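Local coordinates for lipolytic enzyme, G-D-S-L family (Bacteroides thetaiotaomicron, PDB 7BR2), which is a gut microbial serine esterase of the SGNH (GDSL) hydrolase family that metabolizes the drug diltiazem, at residues A[61-64]-A[65-68]; A[87-91]-A[92-96]; A[99-102]-A[103-106]; A[107-110]-A[111-114]; A[162-165]-A[166-170]. One frame throughout, in Å; residues are numbered along the deposited sequence.

Interaction 1. Residues A[61-64]-A[65-68]; sequences GDTA and YDMN
Asp66 OD2 takes two hydrogen bonds from Thr63. The backbone N of Thr63 reaches it at 2.9 Å, nearly straight at 167°, on the anti lone pair, the one turned from OD1. Thr63 OG1 donates to the same oxygen over 3.2 Å, but from well above the carboxylate plane. OG1 sits between its own backbone N and carbonyl carbon (chi1 60°), which also turns it to the start of the helix. There it accepts a weak bond of 3.3 Å from Tyr65 N. Thr63 is thus the N-cap, and with Asp66 it forms a capping box. Thr63 O, in turn, receives Met67 N at 3.1 Å. Asp62 lies against the same turn: its CG packs on Asp66 CB at 3.4 Å. The carboxylates come near each other, with Asp62 OD1 4.1 Å from Asp66 OD2. That repulsion is probably eased, since Asp62 OD2 has a salt bridge to Arg70. Met67 reaches back with an extended chain, its CE lying 4.0 Å from Asp62 CB. The capped turn starts helix 64-75, just after strand 53-58 of the parallel sheet. Met67 rests on Met120 of helix 102-125, while Ala64 and Tyr65 touch Asn116 of that helix.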
loop_
_atom_site.group_PDB
_atom_site.type_symbol
_atom_site.label_atom_id
_atom_site.label_comp_id
_atom_site.label_asym_id
_atom_site.label_seq_id
_atom_site.Cartn_x
_atom_site.Cartn_y
_atom_site.Cartn_z
ATOM N N GLY A 61 -9.587 -6.041 14.636
ATOM C CA GLY A 61 -10.766 -6.005 15.467
ATOM C C GLY A 61 -11.245 -4.622 15.860
ATOM O O GLY A 61 -12.324 -4.513 16.451
ATOM N N ASP A 62 -10.472 -3.567 15.594
ATOM C CA ASP A 62 -10.819 -2.239 16.099
ATOM C C ASP A 62 -12.083 -1.674 15.461
ATOM O O ASP A 62 -12.335 -1.832 14.265
ATOM C CB ASP A 62 -9.679 -1.237 15.865
ATOM C CG ASP A 62 -8.607 -1.272 16.958
ATOM O OD1 ASP A 62 -8.569 -2.254 17.739
ATOM O OD2 ASP A 62 -7.828 -0.297 17.067
ATOM N N THR A 63 -12.839 -0.937 16.269
ATOM C CA THR A 63 -13.867 -0.028 15.789
ATOM C C THR A 63 -13.374 1.385 16.044
ATOM O O THR A 63 -12.262 1.588 16.536
ATOM C CB THR A 63 -15.207 -0.254 16.493
ATOM O OG1 THR A 63 -15.039 -0.036 17.893
ATOM C CG2 THR A 63 -15.680 -1.676 16.289
ATOM N N ALA A 64 -14.222 2.365 15.751
ATOM C CA ALA A 64 -13.848 3.737 16.050
ATOM C C ALA A 64 -13.639 3.931 17.546
ATOM O O ALA A 64 -12.826 4.775 17.963
ATOM C CB ALA A 64 -14.912 4.700 15.526
ATOM N N TYR A 65 -14.322 3.120 18.367
ATOM C CA TYR A 65 -14.147 3.182 19.815
ATOM C C TYR A 65 -12.719 2.805 20.226
ATOM O O TYR A 65 -12.084 3.516 21.022
ATOM C CB TYR A 65 -15.180 2.266 20.496
ATOM C CG TYR A 65 -14.889 1.997 21.959
ATOM C CD1 TYR A 65 -15.311 2.879 22.950
ATOM C CD2 TYR A 65 -14.172 0.863 22.351
ATOM C CE1 TYR A 65 -15.027 2.633 24.291
ATOM C CE2 TYR A 65 -13.885 0.614 23.691
ATOM C CZ TYR A 65 -14.310 1.498 24.652
ATOM O OH TYR A 65 -14.020 1.241 25.980
ATOM N N ASP A 66 -12.172 1.722 19.648
ATOM C CA ASP A 66 -10.823 1.271 20.009
ATOM C C ASP A 66 -9.743 2.205 19.470
ATOM O O ASP A 66 -8.760 2.521 20.166
ATOM C CB ASP A 66 -10.601 -0.142 19.484
ATOM C CG ASP A 66 -11.697 -1.094 19.899
ATOM O OD1 ASP A 66 -11.798 -1.369 21.113
ATOM O OD2 ASP A 66 -12.449 -1.578 19.020
ATOM N N MET A 67 -9.892 2.620 18.217
ATOM C CA MET A 67 -8.995 3.599 17.626
ATOM C C MET A 67 -8.923 4.868 18.474
ATOM O O MET A 67 -7.828 5.404 18.733
ATOM C CB MET A 67 -9.472 3.882 16.207
ATOM C CG MET A 67 -9.347 2.662 15.299
ATOM S SD MET A 67 -9.946 3.008 13.621
ATOM C CE MET A 67 -10.229 1.378 12.952
ATOM N N ASN A 68 -10.084 5.339 18.952
ATOM C CA ASN A 68 -10.114 6.516 19.811
ATOM C C ASN A 68 -9.393 6.265 21.130
ATOM O O ASN A 68 -8.683 7.149 21.623
ATOM C CB ASN A 68 -11.558 6.946 20.083
ATOM C CG ASN A 68 -11.635 8.170 20.983
ATOM O OD1 ASN A 68 -11.267 9.272 20.576
ATOM N ND2 ASN A 68 -12.068 7.974 22.226
#

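Interaction 2. Residues A[87-91]-A[92-96]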
loop_
_atom_site.group_PDB
_atom_site.type_symbol
_atom_site.label_atom_id
_atom_site.label_comp_id
_atom_site.label_asym_id
_atom_site.label_seq_id
_atom_site.Cartn_x
_atom_site.Cartn_y
_atom_site.Cartn_z
ATOM N N PHE A 87 -12.015 3.170 8.923
ATOM C CA PHE A 87 -12.721 2.313 9.869
ATOM C C PHE A 87 -14.077 1.976 9.273
ATOM O O PHE A 87 -14.463 2.495 8.220
ATOM C CB PHE A 87 -12.891 2.978 11.242
ATOM C CG PHE A 87 -13.815 4.162 11.230
ATOM C CD1 PHE A 87 -13.432 5.349 10.631
ATOM C CD2 PHE A 87 -15.074 4.081 11.805
ATOM C CE1 PHE A 87 -14.287 6.434 10.610
ATOM C CE2 PHE A 87 -15.928 5.158 11.791
ATOM C CZ PHE A 87 -15.536 6.340 11.193
ATOM N N GLY A 88 -14.804 1.085 9.944
ATOM C CA GLY A 88 -16.165 0.770 9.555
ATOM C C GLY A 88 -16.410 -0.700 9.283
ATOM O O GLY A 88 -17.548 -1.156 9.394
ATOM N N MET A 89 -15.382 -1.441 8.874
ATOM C CA MET A 89 -15.608 -2.855 8.583
ATOM C C MET A 89 -16.113 -3.600 9.816
ATOM O O MET A 89 -17.020 -4.441 9.720
ATOM C CB MET A 89 -14.341 -3.502 8.029
ATOM C CG MET A 89 -14.525 -4.982 7.670
ATOM S SD MET A 89 -15.732 -5.337 6.360
ATOM C CE MET A 89 -14.883 -4.756 4.892
ATOM N N ASN A 90 -15.558 -3.289 10.991
ATOM C CA ASN A 90 -16.021 -3.883 12.237
ATOM C C ASN A 90 -17.198 -3.121 12.821
ATOM O O ASN A 90 -18.106 -3.729 13.387
ATOM C CB ASN A 90 -14.870 -3.948 13.239
ATOM C CG ASN A 90 -13.829 -4.964 12.843
ATOM O OD1 ASN A 90 -14.159 -6.120 12.550
ATOM N ND2 ASN A 90 -12.570 -4.538 12.791
ATOM N N ASP A 91 -17.177 -1.791 12.721
ATOM C CA ASP A 91 -18.279 -0.992 13.238
ATOM C C ASP A 91 -19.615 -1.439 12.649
ATOM O O ASP A 91 -20.633 -1.481 13.348
ATOM C CB ASP A 91 -18.030 0.492 12.942
ATOM C CG ASP A 91 -16.640 0.972 13.385
ATOM O OD1 ASP A 91 -15.626 0.402 12.898
ATOM O OD2 ASP A 91 -16.563 1.925 14.205
ATOM N N SER A 92 -19.629 -1.780 11.362
ATOM C CA SER A 92 -20.882 -2.087 10.684
ATOM C C SER A 92 -21.558 -3.343 11.224
ATOM O O SER A 92 -22.781 -3.469 11.107
ATOM C CB SER A 92 -20.641 -2.251 9.188
ATOM O OG SER A 92 -19.498 -3.054 8.961
ATOM N N GLY A 93 -20.811 -4.262 11.824
ATOM C CA GLY A 93 -21.384 -5.504 12.300
ATOM C C GLY A 93 -21.471 -6.571 11.220
ATOM O O GLY A 93 -21.162 -6.352 10.045
ATOM N N TYR A 94 -21.891 -7.767 11.633
ATOM C CA TYR A 94 -21.791 -8.897 10.714
ATOM C C TYR A 94 -23.049 -9.767 10.633
ATOM O O TYR A 94 -23.892 -9.575 9.747
ATOM C CB TYR A 94 -20.586 -9.752 11.109
ATOM C CG TYR A 94 -19.249 -9.047 10.974
ATOM C CD1 TYR A 94 -18.550 -9.083 9.772
ATOM C CD2 TYR A 94 -18.679 -8.356 12.047
ATOM C CE1 TYR A 94 -17.328 -8.458 9.633
ATOM C CE2 TYR A 94 -17.441 -7.720 11.917
ATOM C CZ TYR A 94 -16.777 -7.780 10.700
ATOM O OH TYR A 94 -15.566 -7.162 10.533
ATOM N N TYR A 95 -23.189 -10.724 11.555
ATOM C CA TYR A 95 -24.173 -11.797 11.381
ATOM C C TYR A 95 -25.610 -11.279 11.457
ATOM O O TYR A 95 -26.492 -11.781 10.748
ATOM C CB TYR A 95 -23.932 -12.900 12.412
ATOM C CG TYR A 95 -22.718 -13.758 12.116
ATOM C CD1 TYR A 95 -21.458 -13.408 12.596
ATOM C CD2 TYR A 95 -22.831 -14.919 11.358
ATOM C CE1 TYR A 95 -20.340 -14.193 12.332
ATOM C CE2 TYR A 95 -21.719 -15.713 11.088
ATOM C CZ TYR A 95 -20.475 -15.346 11.578
ATOM O OH TYR A 95 -19.366 -16.127 11.310
ATOM N N GLU A 96 -25.869 -10.285 12.311
ATOM C CA GLU A 96 -27.230 -9.795 12.505
ATOM C C GLU A 96 -27.858 -9.212 11.245
ATOM O O GLU A 96 -29.074 -8.988 11.237
ATOM C CB GLU A 96 -27.271 -8.725 13.595
ATOM C CG GLU A 96 -27.036 -9.202 15.016
ATOM C CD GLU A 96 -25.563 -9.309 15.379
ATOM O OE1 GLU A 96 -24.720 -9.463 14.463
ATOM O OE2 GLU A 96 -25.252 -9.190 16.585
#
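Ser92 turns both its OG and its backbone N to Gly88 O. OG, between the backbone N and the carbonyl carbon (chi1 45°), donates over 2.8 Å in the carbonyl plane. Ser92 N bonds the same oxygen at 2.9 Å from a tilted direction. This double grip should hold the Gly88 peptide firmly. Ser92 OG also lies 2.9 Å from Met89 O, and both these oxygens are met by Lys155 NZ. Gly93 N closes a type I beta turn on Asn90 O with a 3.2 Å bond. Tyr94 then folds back, and its OH donates to Asn90 OD1 at 2.7 Å, from above the amide carbonyl plane. OD1 itself lies at the ring edge, with ring and amide planes 56° apart. A leucine in place of Tyr94 would probably leave Asn90 OD1 without its hydroxyl donor and its amide held mainly through ND2, by Asp62 O. Gly88 to Asp91 match the Gly-x-Asn-Asp block of SGNH hydrolases, whose asparagine helps form the oxyanion hole; Asn90 probably does so here. The turn lies between strand 82-85 and helix 102-125. Lys155, which makes a cation-pi contact with Tyr94, and Ile159, which touches Ser92 and Met89, belong to helix 155-173.

Interaction 3. Residues A[99-102]-A[103-106]; sequences GDNA and KEFG
The first turn of helix 102-125 starts at Asn101, the N-cap residue, and Asn101 O is the first acceptor of its backbone bonds. Phe105 N donates to it over 2.9 Å, nearly along the carbonyl axis. Gly106 N then reaches Ala102 O at 2.9 Å in a nearly straight bond (173°). The side chain of Asn101 makes no capping bond, but its CB lies beside Glu104. Glu104 bends at chi2 (91°), which folds its carboxylate back over the N-cap residue. This brings OE1 to 3.7 Å from Asn101 CB. OE1 is also 3.1 Å from Asn101 O, a pair of acceptors that cannot bond to each other. The two oxygens probably repel, although a negative group this close to a helix N-terminus is likely to gain from the helix dipole. The amide of Asn101 and the carboxylate of Glu104 stand almost perpendicular, at 89°. Their nearest oxygens, Asn101 OD1 and Glu104 OE2, remain 3.9 Å apart. On another side of the turn, Phe105 CB rests on Asn101 O at 3.3 Å. CG of Phe105 is anti to the backbone N, which carries the ring away from the N-cap to meet Tyr97 edge-to-face. The arrangement is that of a helix N-terminus at the protein surface: the opening turn is held by main-chain bonds, and an acidic side chain at the third helical position curls back towards the cap.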
loop_
_atom_site.group_PDB
_atom_site.type_symbol
_atom_site.label_atom_id
_atom_site.label_comp_id
_atom_site.label_asym_id
_atom_site.label_seq_id
_atom_site.Cartn_x
_atom_site.Cartn_y
_atom_site.Cartn_z
ATOM N N GLY A 99 -30.413 -11.566 10.166
ATOM C CA GLY A 99 -31.394 -11.883 11.179
ATOM C C GLY A 99 -32.676 -11.090 10.986
ATOM O O GLY A 99 -32.925 -10.480 9.944
ATOM N N ASP A 100 -33.486 -11.078 12.040
ATOM C CA ASP A 100 -34.841 -10.557 11.927
ATOM C C ASP A 100 -34.878 -9.034 11.897
ATOM O O ASP A 100 -35.770 -8.452 11.271
ATOM C CB ASP A 100 -35.653 -11.052 13.114
ATOM C CG ASP A 100 -35.794 -12.553 13.105
ATOM O OD1 ASP A 100 -36.634 -13.094 12.356
ATOM O OD2 ASP A 100 -35.005 -13.194 13.834
ATOM N N ASN A 101 -33.906 -8.368 12.528
ATOM C CA ASN A 101 -33.985 -6.926 12.730
ATOM C C ASN A 101 -32.845 -6.224 12.006
ATOM O O ASN A 101 -32.185 -5.343 12.568
ATOM C CB ASN A 101 -33.942 -6.646 14.237
ATOM C CG ASN A 101 -35.147 -7.224 14.976
ATOM O OD1 ASN A 101 -36.301 -6.957 14.621
ATOM N ND2 ASN A 101 -34.880 -8.069 15.971
ATOM N N ALA A 102 -32.627 -6.606 10.747
ATOM C CA ALA A 102 -31.475 -6.127 9.988
ATOM C C ALA A 102 -31.429 -4.609 9.885
ATOM O O ALA A 102 -30.382 -3.999 10.128
ATOM C CB ALA A 102 -31.462 -6.759 8.596
ATOM N N LYS A 103 -32.545 -3.983 9.510
ATOM C CA LYS A 103 -32.558 -2.535 9.313
ATOM C C LYS A 103 -32.236 -1.795 10.606
ATOM O O LYS A 103 -31.381 -0.893 10.634
ATOM C CB LYS A 103 -33.930 -2.109 8.760
ATOM C CG LYS A 103 -34.158 -0.595 8.538
ATOM C CD LYS A 103 -35.453 -0.306 7.741
ATOM C CE LYS A 103 -35.614 1.185 7.426
ATOM N NZ LYS A 103 -36.927 1.535 6.772
ATOM N N GLU A 104 -32.876 -2.204 11.694
ATOM C CA GLU A 104 -32.649 -1.576 12.988
ATOM C C GLU A 104 -31.216 -1.812 13.467
ATOM O O GLU A 104 -30.575 -0.903 14.008
ATOM C CB GLU A 104 -33.668 -2.151 13.979
ATOM C CG GLU A 104 -35.128 -2.000 13.476
ATOM C CD GLU A 104 -35.619 -3.219 12.670
ATOM O OE1 GLU A 104 -34.794 -3.817 11.936
ATOM O OE2 GLU A 104 -36.831 -3.543 12.731
ATOM N N PHE A 105 -30.674 -3.009 13.201
ATOM C CA PHE A 105 -29.283 -3.313 13.530
ATOM C C PHE A 105 -28.329 -2.394 12.780
ATOM O O PHE A 105 -27.409 -1.821 13.370
ATOM C CB PHE A 105 -28.980 -4.767 13.182
ATOM C CG PHE A 105 -27.546 -5.173 13.403
ATOM C CD1 PHE A 105 -27.075 -5.466 14.673
ATOM C CD2 PHE A 105 -26.663 -5.249 12.337
ATOM C CE1 PHE A 105 -25.752 -5.850 14.869
ATOM C CE2 PHE A 105 -25.343 -5.626 12.528
ATOM C CZ PHE A 105 -24.890 -5.925 13.796
ATOM N N GLY A 106 -28.510 -2.286 11.459
ATOM C CA GLY A 106 -27.692 -1.388 10.666
ATOM C C GLY A 106 -27.730 0.033 11.179
ATOM O O GLY A 106 -26.696 0.704 11.252
#

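Interaction 4. Residues A[107-110]-A[111-114]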
loop_
_atom_site.group_PDB
_atom_site.type_symbol
_atom_site.label_atom_id
_atom_site.label_comp_id
_atom_site.label_asym_id
_atom_site.label_seq_id
_atom_site.Cartn_x
_atom_site.Cartn_y
_atom_site.Cartn_z
ATOM N N GLU A 107 -28.918 0.504 11.567
ATOM C CA GLU A 107 -29.034 1.880 12.040
ATOM C C GLU A 107 -28.341 2.055 13.385
ATOM O O GLU A 107 -27.631 3.047 13.602
ATOM C CB GLU A 107 -30.504 2.293 12.126
ATOM C CG GLU A 107 -30.748 3.642 12.795
ATOM C CD GLU A 107 -30.347 4.797 11.904
ATOM O OE1 GLU A 107 -30.271 4.595 10.677
ATOM O OE2 GLU A 107 -30.116 5.905 12.420
ATOM N N GLN A 108 -28.493 1.077 14.280
ATOM C CA GLN A 108 -27.843 1.163 15.582
ATOM C C GLN A 108 -26.326 1.132 15.434
ATOM O O GLN A 108 -25.613 1.892 16.098
ATOM C CB GLN A 108 -28.318 -0.000 16.459
ATOM C CG GLN A 108 -29.799 0.103 16.796
ATOM C CD GLN A 108 -30.351 -1.106 17.539
ATOM O OE1 GLN A 108 -29.819 -2.219 17.438
ATOM N NE2 GLN A 108 -31.468 -0.901 18.242
ATOM N N LYS A 109 -25.820 0.294 14.532
ATOM C CA LYS A 109 -24.379 0.221 14.326
ATOM C C LYS A 109 -23.843 1.508 13.706
ATOM O O LYS A 109 -22.785 2.008 14.111
ATOM C CB LYS A 109 -24.039 -0.985 13.448
ATOM C CG LYS A 109 -24.153 -2.321 14.162
ATOM C CD LYS A 109 -23.607 -2.205 15.581
ATOM C CE LYS A 109 -23.043 -3.527 16.078
ATOM N NZ LYS A 109 -22.799 -3.539 17.548
ATOM N N TYR A 110 -24.569 2.073 12.737
ATOM C CA TYR A 110 -24.157 3.352 12.172
ATOM C C TYR A 110 -24.104 4.432 13.244
ATOM O O TYR A 110 -23.151 5.227 13.292
ATOM C CB TYR A 110 -25.095 3.761 11.035
ATOM C CG TYR A 110 -24.921 5.202 10.629
ATOM C CD1 TYR A 110 -23.901 5.587 9.783
ATOM C CD2 TYR A 110 -25.773 6.178 11.111
ATOM C CE1 TYR A 110 -23.733 6.910 9.431
ATOM C CE2 TYR A 110 -25.617 7.496 10.764
ATOM C CZ TYR A 110 -24.598 7.862 9.927
ATOM O OH TYR A 110 -24.456 9.192 9.592
ATOM N N GLN A 111 -25.117 4.480 14.112
ATOM C CA GLN A 111 -25.152 5.531 15.125
ATOM C C GLN A 111 -24.014 5.373 16.122
ATOM O O GLN A 111 -23.317 6.347 16.440
ATOM C CB GLN A 111 -26.505 5.526 15.847
ATOM C CG GLN A 111 -27.664 5.968 14.954
ATOM C CD GLN A 111 -27.510 7.398 14.472
ATOM O OE1 GLN A 111 -26.895 8.227 15.140
ATOM N NE2 GLN A 111 -28.028 7.681 13.288
ATOM N N GLU A 112 -23.784 4.143 16.585
ATOM C CA GLU A 112 -22.678 3.891 17.502
ATOM C C GLU A 112 -21.345 4.274 16.865
ATOM O O GLU A 112 -20.494 4.923 17.500
ATOM C CB GLU A 112 -22.685 2.422 17.908
ATOM C CG GLU A 112 -21.698 2.050 18.988
ATOM C CD GLU A 112 -21.535 0.547 19.144
ATOM O OE1 GLU A 112 -20.664 0.134 19.938
ATOM O OE2 GLU A 112 -22.296 -0.217 18.503
ATOM N N SER A 113 -21.172 3.935 15.588
ATOM C CA SER A 113 -19.906 4.207 14.932
ATOM C C SER A 113 -19.642 5.704 14.856
ATOM O O SER A 113 -18.576 6.169 15.270
ATOM C CB SER A 113 -19.894 3.591 13.541
ATOM O OG SER A 113 -18.607 3.695 12.988
ATOM N N ILE A 114 -20.616 6.487 14.375
ATOM C CA ILE A 114 -20.331 7.918 14.240
ATOM C C ILE A 114 -20.234 8.585 15.612
ATOM O O ILE A 114 -19.509 9.578 15.779
ATOM C CB ILE A 114 -21.357 8.618 13.330
ATOM C CG1 ILE A 114 -22.757 8.564 13.935
ATOM C CG2 ILE A 114 -21.299 8.070 11.885
ATOM C CD1 ILE A 114 -23.804 9.292 13.115
#
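Gln111 NE2 donates to Glu107 OE2 at 2.9 Å, with an N-H...O angle of 152°. The amide comes from above the carboxylate plane, 35° out of it. The two side chains lie alongside each other and point the same way. Both chains bend at chi2, which lets their ends meet. The other oxygen, Glu107 OE1, has a salt bridge to Arg161, and this second bond should fix the carboxylate further. NE2 also lies at the edge of the Tyr110 ring, in its plane, 3.5 Å from CD2. The Glu107 and Gln111 pair, four residues apart, lies in the first half of helix 102-125, whose main-chain bonds include Ile114 N to Tyr110 O at 3.0 Å. One turn on from Tyr110, Ile114 places CD1 3.5 Å from Tyr110 CE2 and CG2 3.6 Å from Tyr110 CE1. Were Tyr110 cut back to an alanine, Ile114 CD1 and CG2 would probably lose the ring they pack on, and Arg161 its cation-pi partner. Lys109 and Glu112, three residues apart, also run side by side, joined by a weak salt bridge of 3.5 Å from NZ to OE2. Ser113 turns its OG to Asp91, while Tyr110 and Ile114 touch Tyr165 of helix 155-173.

Interaction 5. Residues A[162-165]-A[166-170]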
loop_
_atom_site.group_PDB
_atom_site.type_symbol
_atom_site.label_atom_id
_atom_site.label_comp_id
_atom_site.label_asym_id
_atom_site.label_seq_id
_atom_site.Cartn_x
_atom_site.Cartn_y
_atom_site.Cartn_z
ATOM N N ILE A 162 -21.185 5.186 6.872
ATOM C CA ILE A 162 -20.084 5.676 7.702
ATOM C C ILE A 162 -19.099 6.487 6.852
ATOM O O ILE A 162 -18.631 7.563 7.255
ATOM C CB ILE A 162 -19.394 4.501 8.430
ATOM C CG1 ILE A 162 -20.390 3.779 9.346
ATOM C CG2 ILE A 162 -18.206 5.002 9.242
ATOM C CD1 ILE A 162 -19.868 2.498 9.947
ATOM N N ILE A 163 -18.804 6.005 5.648
ATOM C CA ILE A 163 -17.863 6.713 4.788
ATOM C C ILE A 163 -18.414 8.076 4.377
ATOM O O ILE A 163 -17.665 9.053 4.286
ATOM C CB ILE A 163 -17.508 5.846 3.572
ATOM C CG1 ILE A 163 -16.775 4.591 4.055
ATOM C CG2 ILE A 163 -16.661 6.640 2.594
ATOM C CD1 ILE A 163 -16.399 3.619 2.983
ATOM N N GLU A 164 -19.726 8.179 4.154
ATOM C CA GLU A 164 -20.318 9.482 3.849
ATOM C C GLU A 164 -20.234 10.422 5.041
ATOM O O GLU A 164 -19.997 11.628 4.874
ATOM C CB GLU A 164 -21.769 9.323 3.381
ATOM C CG GLU A 164 -21.971 9.417 1.866
ATOM C CD GLU A 164 -21.240 10.621 1.232
ATOM O OE1 GLU A 164 -21.612 11.782 1.541
ATOM O OE2 GLU A 164 -20.319 10.414 0.408
ATOM N N TYR A 165 -20.426 9.896 6.252
ATOM C CA TYR A 165 -20.214 10.742 7.422
ATOM C C TYR A 165 -18.766 11.236 7.482
ATOM O O TYR A 165 -18.510 12.408 7.804
ATOM C CB TYR A 165 -20.579 10.002 8.700
ATOM C CG TYR A 165 -20.717 10.949 9.861
ATOM C CD1 TYR A 165 -19.595 11.401 10.552
ATOM C CD2 TYR A 165 -21.956 11.419 10.249
ATOM C CE1 TYR A 165 -19.705 12.288 11.602
ATOM C CE2 TYR A 165 -22.083 12.305 11.311
ATOM C CZ TYR A 165 -20.952 12.736 11.979
ATOM O OH TYR A 165 -21.072 13.614 13.029
ATOM N N GLN A 166 -17.810 10.360 7.146
ATOM C CA GLN A 166 -16.416 10.786 7.051
ATOM C C GLN A 166 -16.243 11.907 6.030
ATOM O O GLN A 166 -15.589 12.917 6.311
ATOM C CB GLN A 166 -15.529 9.606 6.669
ATOM C CG GLN A 166 -15.139 8.696 7.784
ATOM C CD GLN A 166 -14.207 7.619 7.298
ATOM O OE1 GLN A 166 -14.636 6.651 6.671
ATOM N NE2 GLN A 166 -12.916 7.789 7.563
ATOM N N ARG A 167 -16.798 11.725 4.826
ATOM C CA ARG A 167 -16.641 12.715 3.758
ATOM C C ARG A 167 -17.147 14.084 4.204
ATOM O O ARG A 167 -16.467 15.102 4.027
ATOM C CB ARG A 167 -17.362 12.241 2.486
ATOM C CG ARG A 167 -17.134 13.124 1.238
ATOM C CD ARG A 167 -18.164 12.857 0.104
ATOM N NE ARG A 167 -18.142 11.493 -0.454
ATOM C CZ ARG A 167 -17.367 11.096 -1.472
ATOM N NH1 ARG A 167 -16.538 11.949 -2.069
ATOM N NH2 ARG A 167 -17.421 9.839 -1.908
ATOM N N GLU A 168 -18.327 14.120 4.822
ATOM C CA GLU A 168 -18.894 15.403 5.214
ATOM C C GLU A 168 -18.139 16.024 6.380
ATOM O O GLU A 168 -17.976 17.254 6.422
ATOM C CB GLU A 168 -20.376 15.231 5.547
ATOM C CG GLU A 168 -21.138 14.661 4.357
ATOM C CD GLU A 168 -22.543 14.189 4.678
ATOM O OE1 GLU A 168 -22.975 14.319 5.846
ATOM O OE2 GLU A 168 -23.211 13.671 3.751
ATOM N N SER A 169 -17.642 15.203 7.318
ATOM C CA SER A 169 -16.781 15.744 8.366
ATOM C C SER A 169 -15.532 16.375 7.763
ATOM O O SER A 169 -15.117 17.470 8.168
ATOM C CB SER A 169 -16.418 14.643 9.370
ATOM O OG SER A 169 -15.568 15.135 10.398
ATOM N N ALA A 170 -14.937 15.708 6.770
ATOM C CA ALA A 170 -13.757 16.249 6.107
ATOM C C ALA A 170 -14.072 17.582 5.449
ATOM O O ALA A 170 -13.275 18.528 5.511
ATOM C CB ALA A 170 -13.243 15.253 5.067
#
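The guanidinium of Arg167 meets the carboxylate of Glu164 almost coplanar, their planes 16° apart. Glu164 OE2 lies at the guanidinium edge and takes NE in a salt bridge of 2.6 Å, with an N-H...O angle of 147°. The oxygen is met on its syn side, a little out of the carboxylate plane. Arg167 extends as far as CD and then bends at chi3 (-62°), which turns NE back to Glu164. The approach also brings Arg167 CD to 3.3 Å from Glu164 OE2. On its other side, Glu164 OE1 faces Glu168 OE2 at 3.3 Å. These two acceptors probably repel, and Arg167 is likely to offset part of that charge. Gln166 leans back on the preceding turn: its CB is 3.2 Å from Ile163 O, and its OE1 is 4.0 Å from Ile163 CG1. Main-chain bonds such as Ser169 N to Tyr165 O, 3.0 Å, hold the helix together beneath. Helix 155-173 is the crossover of the beta-alpha-beta unit between strands 131-136 and 176-179. Ile163 and Ala170 pack on Phe177 of strand 176-179, and Gln166 on Met134 of strand 131-136. Tyr165 and Ser169 face helix 102-125, where Ser169 OG bonds Glu121.

Interactions 1 and 3 both begin helices, but differently: the first has a side-chain capping box and is partly buried, the second lies at the surface and relies on main-chain bonds. Interaction 2 is the most buried. Its Asp91 OD2 joins Ala64 N of interaction 1 to Ser113 OG of interaction 4, and its Glu96 side chain and the backbone of Ser92 and Gly93 pack on Phe105 of interaction 3. Interactions 3 and 4 share helix 102-125. Interaction 5 lies on helix 155-173 and meets interaction 4 through Tyr165, Tyr110 and Ile114. The pairs Lys109-Glu112 and Glu164-Arg167 stay within one helix, while the helices meet through apolar packing and polar bonds such as Glu107-Arg161.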